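Local coordinates for protein cellulosomal scaffoldin (Acetivibrio cellulolyticus, PDB 4WI0) that carries at its C-terminal end an X module and a calcium-binding dockerin that pairs with a type II cohesin in cellulosome assembly, at residues Met89-Ala103 and Ile144-Tyr156. The protein carries 1 engineered substitution. Sequence-based numbering, arbitrary orientation.
Sequences MWAGDMAIGGTQDGA and IVAKHFGKVSSDY. Engineered in segment 144-156: Gly150 (natural residue Asn). With CA (calcium ion), chain C.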
# COMPACT_ATOMS: atom_id res chain seq x y z
N MET B 89 -16.37 2.60 -4.40
CA MET B 89 -15.81 3.95 -4.19
C MET B 89 -14.28 3.87 -4.06
O MET B 89 -13.75 2.98 -3.37
CB MET B 89 -16.41 4.58 -2.94
CG MET B 89 -17.88 4.96 -3.07
SD MET B 89 -18.13 6.32 -4.23
CE MET B 89 -17.45 7.65 -3.26
N TRP B 90 -13.58 4.80 -4.71
CA TRP B 90 -12.10 4.76 -4.75
C TRP B 90 -11.46 5.64 -3.68
O TRP B 90 -11.59 6.88 -3.71
CB TRP B 90 -11.57 5.17 -6.13
CG TRP B 90 -12.17 4.40 -7.28
CD1 TRP B 90 -12.82 3.21 -7.23
CD2 TRP B 90 -12.12 4.77 -8.67
NE1 TRP B 90 -13.20 2.81 -8.49
CE2 TRP B 90 -12.78 3.76 -9.39
CE3 TRP B 90 -11.60 5.86 -9.36
CZ2 TRP B 90 -12.93 3.80 -10.77
CZ3 TRP B 90 -11.74 5.91 -10.74
CH2 TRP B 90 -12.40 4.88 -11.43
N ALA B 91 -10.78 5.01 -2.73
CA ALA B 91 -10.06 5.73 -1.69
C ALA B 91 -8.83 6.42 -2.27
O ALA B 91 -8.25 5.97 -3.25
CB ALA B 91 -9.62 4.77 -0.60
N GLY B 92 -8.43 7.52 -1.64
CA GLY B 92 -7.16 8.17 -1.98
C GLY B 92 -7.22 9.52 -2.66
O GLY B 92 -6.19 9.98 -3.15
N ASP B 93 -8.39 10.15 -2.74
CA ASP B 93 -8.45 11.61 -2.95
C ASP B 93 -8.48 12.26 -1.57
O ASP B 93 -9.54 12.43 -0.96
CB ASP B 93 -9.66 12.05 -3.78
CG ASP B 93 -9.66 13.55 -4.04
OD1 ASP B 93 -8.57 14.15 -3.93
OD2 ASP B 93 -10.73 14.14 -4.35
N MET B 94 -7.29 12.64 -1.10
CA MET B 94 -7.06 12.99 0.30
C MET B 94 -7.36 14.47 0.58
O MET B 94 -7.14 15.32 -0.27
CB MET B 94 -5.60 12.72 0.66
CG MET B 94 -5.11 11.32 0.33
SD MET B 94 -6.07 10.02 1.13
CE MET B 94 -5.58 10.28 2.82
N ALA B 95 -7.83 14.74 1.79
CA ALA B 95 -7.98 16.12 2.27
C ALA B 95 -6.61 16.74 2.55
O ALA B 95 -5.92 16.37 3.51
CB ALA B 95 -8.85 16.16 3.52
N ILE B 96 -6.22 17.67 1.68
CA ILE B 96 -4.93 18.36 1.76
C ILE B 96 -5.23 19.85 1.78
O ILE B 96 -5.88 20.37 0.87
CB ILE B 96 -4.03 18.04 0.54
CG1 ILE B 96 -3.84 16.52 0.40
CG2 ILE B 96 -2.67 18.72 0.69
CD1 ILE B 96 -3.25 16.10 -0.93
N GLY B 97 -4.77 20.53 2.82
CA GLY B 97 -5.14 21.92 3.06
C GLY B 97 -6.62 22.05 3.41
O GLY B 97 -7.24 23.07 3.11
N GLY B 98 -7.17 21.01 4.03
CA GLY B 98 -8.59 20.97 4.40
C GLY B 98 -9.57 20.86 3.24
O GLY B 98 -10.73 21.27 3.36
N THR B 99 -9.10 20.31 2.11
CA THR B 99 -9.92 20.18 0.91
C THR B 99 -9.41 19.10 -0.05
O THR B 99 -8.21 18.94 -0.25
CB THR B 99 -9.96 21.51 0.12
OG1 THR B 99 -10.34 22.57 1.00
CG2 THR B 99 -10.94 21.43 -1.04
N GLN B 100 -10.36 18.36 -0.63
CA GLN B 100 -10.06 17.39 -1.69
C GLN B 100 -10.16 18.07 -3.04
O GLN B 100 -10.93 19.01 -3.20
CB GLN B 100 -11.03 16.22 -1.62
CG GLN B 100 -10.93 15.44 -0.32
CD GLN B 100 -11.96 14.33 -0.22
OE1 GLN B 100 -12.46 14.05 0.86
NE2 GLN B 100 -12.29 13.70 -1.34
N ASP B 101 -9.39 17.61 -4.02
CA ASP B 101 -9.36 18.27 -5.33
C ASP B 101 -10.00 17.45 -6.46
O ASP B 101 -9.96 17.86 -7.62
CB ASP B 101 -7.92 18.68 -5.70
CG ASP B 101 -7.00 17.50 -5.91
OD1 ASP B 101 -7.44 16.35 -5.71
OD2 ASP B 101 -5.83 17.71 -6.30
N GLY B 102 -10.59 16.30 -6.14
CA GLY B 102 -11.28 15.48 -7.14
C GLY B 102 -10.36 14.83 -8.16
O GLY B 102 -10.75 14.56 -9.29
N ALA B 103 -9.12 14.59 -7.75
CA ALA B 103 -8.16 13.84 -8.54
C ALA B 103 -7.37 12.95 -7.59
O ALA B 103 -7.12 13.33 -6.44
CB ALA B 103 -7.23 14.77 -9.28
N ILE B 144 -3.31 1.07 -2.71
CA ILE B 144 -4.74 1.34 -2.88
C ILE B 144 -4.94 2.60 -3.74
O ILE B 144 -5.76 2.62 -4.64
CB ILE B 144 -5.47 1.50 -1.53
CG1 ILE B 144 -5.62 0.14 -0.86
CG2 ILE B 144 -6.85 2.13 -1.70
CD1 ILE B 144 -6.03 0.23 0.60
N VAL B 145 -4.17 3.63 -3.44
CA VAL B 145 -4.23 4.88 -4.20
C VAL B 145 -3.75 4.61 -5.63
O VAL B 145 -4.39 5.04 -6.59
CB VAL B 145 -3.39 6.00 -3.54
CG1 VAL B 145 -3.49 7.30 -4.33
CG2 VAL B 145 -3.86 6.24 -2.11
N ALA B 146 -2.65 3.87 -5.77
CA ALA B 146 -2.09 3.53 -7.08
C ALA B 146 -3.07 2.78 -8.01
O ALA B 146 -2.93 2.87 -9.23
CB ALA B 146 -0.80 2.74 -6.93
N LYS B 147 -4.04 2.06 -7.43
CA LYS B 147 -5.09 1.39 -8.22
C LYS B 147 -5.78 2.31 -9.22
O LYS B 147 -6.18 1.87 -10.30
CB LYS B 147 -6.21 0.84 -7.33
CG LYS B 147 -5.88 -0.36 -6.48
CD LYS B 147 -7.10 -0.76 -5.66
CE LYS B 147 -6.88 -2.06 -4.91
NZ LYS B 147 -6.84 -3.24 -5.81
N HIS B 148 -5.94 3.58 -8.84
CA HIS B 148 -6.64 4.54 -9.66
C HIS B 148 -5.81 5.82 -9.83
O HIS B 148 -6.34 6.92 -9.89
CB HIS B 148 -8.02 4.83 -9.06
CG HIS B 148 -8.88 3.60 -8.92
ND1 HIS B 148 -9.57 3.06 -9.98
CD2 HIS B 148 -9.12 2.80 -7.86
CE1 HIS B 148 -10.22 1.98 -9.58
NE2 HIS B 148 -9.96 1.80 -8.30
N PHE B 149 -4.49 5.64 -9.92
CA PHE B 149 -3.56 6.76 -10.06
C PHE B 149 -3.89 7.56 -11.32
O PHE B 149 -4.08 6.98 -12.38
CB PHE B 149 -2.12 6.25 -10.13
CG PHE B 149 -1.08 7.34 -9.98
CD1 PHE B 149 -0.84 7.91 -8.74
CD2 PHE B 149 -0.34 7.79 -11.07
CE1 PHE B 149 0.11 8.91 -8.60
CE2 PHE B 149 0.61 8.78 -10.93
CZ PHE B 149 0.84 9.34 -9.69
N GLY B 150 -3.94 8.88 -11.20
CA GLY B 150 -4.20 9.76 -12.34
C GLY B 150 -5.65 9.85 -12.76
O GLY B 150 -5.94 10.35 -13.82
N LYS B 151 -6.58 9.37 -11.92
CA LYS B 151 -8.01 9.42 -12.25
C LYS B 151 -8.75 10.59 -11.58
O LYS B 151 -8.31 11.12 -10.56
CB LYS B 151 -8.70 8.11 -11.86
CG LYS B 151 -8.19 6.88 -12.60
CD LYS B 151 -8.51 6.92 -14.09
CE LYS B 151 -7.67 5.94 -14.89
NZ LYS B 151 -6.22 6.27 -14.84
N VAL B 152 -9.88 10.95 -12.17
CA VAL B 152 -10.75 12.01 -11.66
C VAL B 152 -12.17 11.45 -11.57
O VAL B 152 -12.42 10.31 -11.97
CB VAL B 152 -10.70 13.27 -12.56
CG1 VAL B 152 -9.29 13.86 -12.57
CG2 VAL B 152 -11.16 12.97 -13.98
N SER B 153 -13.11 12.23 -11.05
CA SER B 153 -14.46 11.70 -10.77
C SER B 153 -15.20 11.20 -12.02
O SER B 153 -15.94 10.23 -11.94
CB SER B 153 -15.31 12.74 -10.02
OG SER B 153 -14.76 12.97 -8.72
N SER B 154 -14.98 11.84 -13.17
CA SER B 154 -15.65 11.44 -14.41
C SER B 154 -15.16 10.10 -14.99
O SER B 154 -15.72 9.62 -15.97
CB SER B 154 -15.53 12.54 -15.46
OG SER B 154 -14.17 12.84 -15.73
N ASP B 155 -14.12 9.50 -14.40
CA ASP B 155 -13.59 8.21 -14.86
C ASP B 155 -14.32 7.00 -14.28
O ASP B 155 -14.13 5.88 -14.77
CB ASP B 155 -12.09 8.10 -14.55
CG ASP B 155 -11.25 9.12 -15.29
OD1 ASP B 155 -11.51 9.38 -16.48
OD2 ASP B 155 -10.30 9.65 -14.68
N TYR B 156 -15.13 7.19 -13.24
CA TYR B 156 -15.96 6.10 -12.68
C TYR B 156 -16.87 5.51 -13.74
O TYR B 156 -17.33 6.21 -14.64
CB TYR B 156 -16.87 6.59 -11.55
CG TYR B 156 -16.26 6.65 -10.18
CD1 TYR B 156 -15.94 5.50 -9.48
CD2 TYR B 156 -16.04 7.88 -9.56
CE1 TYR B 156 -15.40 5.56 -8.20
CE2 TYR B 156 -15.49 7.94 -8.30
CZ TYR B 156 -15.18 6.78 -7.62
OH TYR B 156 -14.64 6.88 -6.36
OXT TYR B 156 -17.19 4.33 -13.71
CA CA C . -6.38 14.49 -4.66
O HOH W 1 -8.19 3.81 -5.01
O HOH W 2 -6.58 16.13 -2.84
O HOH W 3 -4.38 15.70 -5.14
O HOH W 4 -12.91 15.23 -10.35
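A chi1 near -55° in both Trp90 and His148 turns CG away from the carbonyl carbon, and the two side chains run across each other while their rings lie nearly parallel, face to face. The five-membered ring of Trp90 stacks on the imidazole with centroids 3.4 Å apart and planes 10° from parallel. On the opposite face of the indole lies the ring of the C-terminal Tyr156, tilted by 34°, its CE1 3.4 Å from Trp90 CE2. The indole is thus sandwiched, and Trp90 N gives a nearly straight hydrogen bond of 2.9 Å to Tyr156 OH, approaching at the edge of the phenol in its plane. Outside the sandwich, His148 NE2 is hydrogen-bonded to Asp11 OD2 and Tyr156 OH to Leu65 O, tying the cluster to the X module. This aromatic cluster packs the linker leaving strand 78-89 against the end of the dockerin, whose first EF-hand-like loop holds calcium through Asp93 OD1, Asp101 OD1 and Ala103 O, with Asp108 and two waters. Toward helix 139-146, Val145 CG2 lies 3.8 Å from Gly92 CA, and a buried carbonyl pair, Ala91 O and Ile144 O, shares one bridging water, which donates to both.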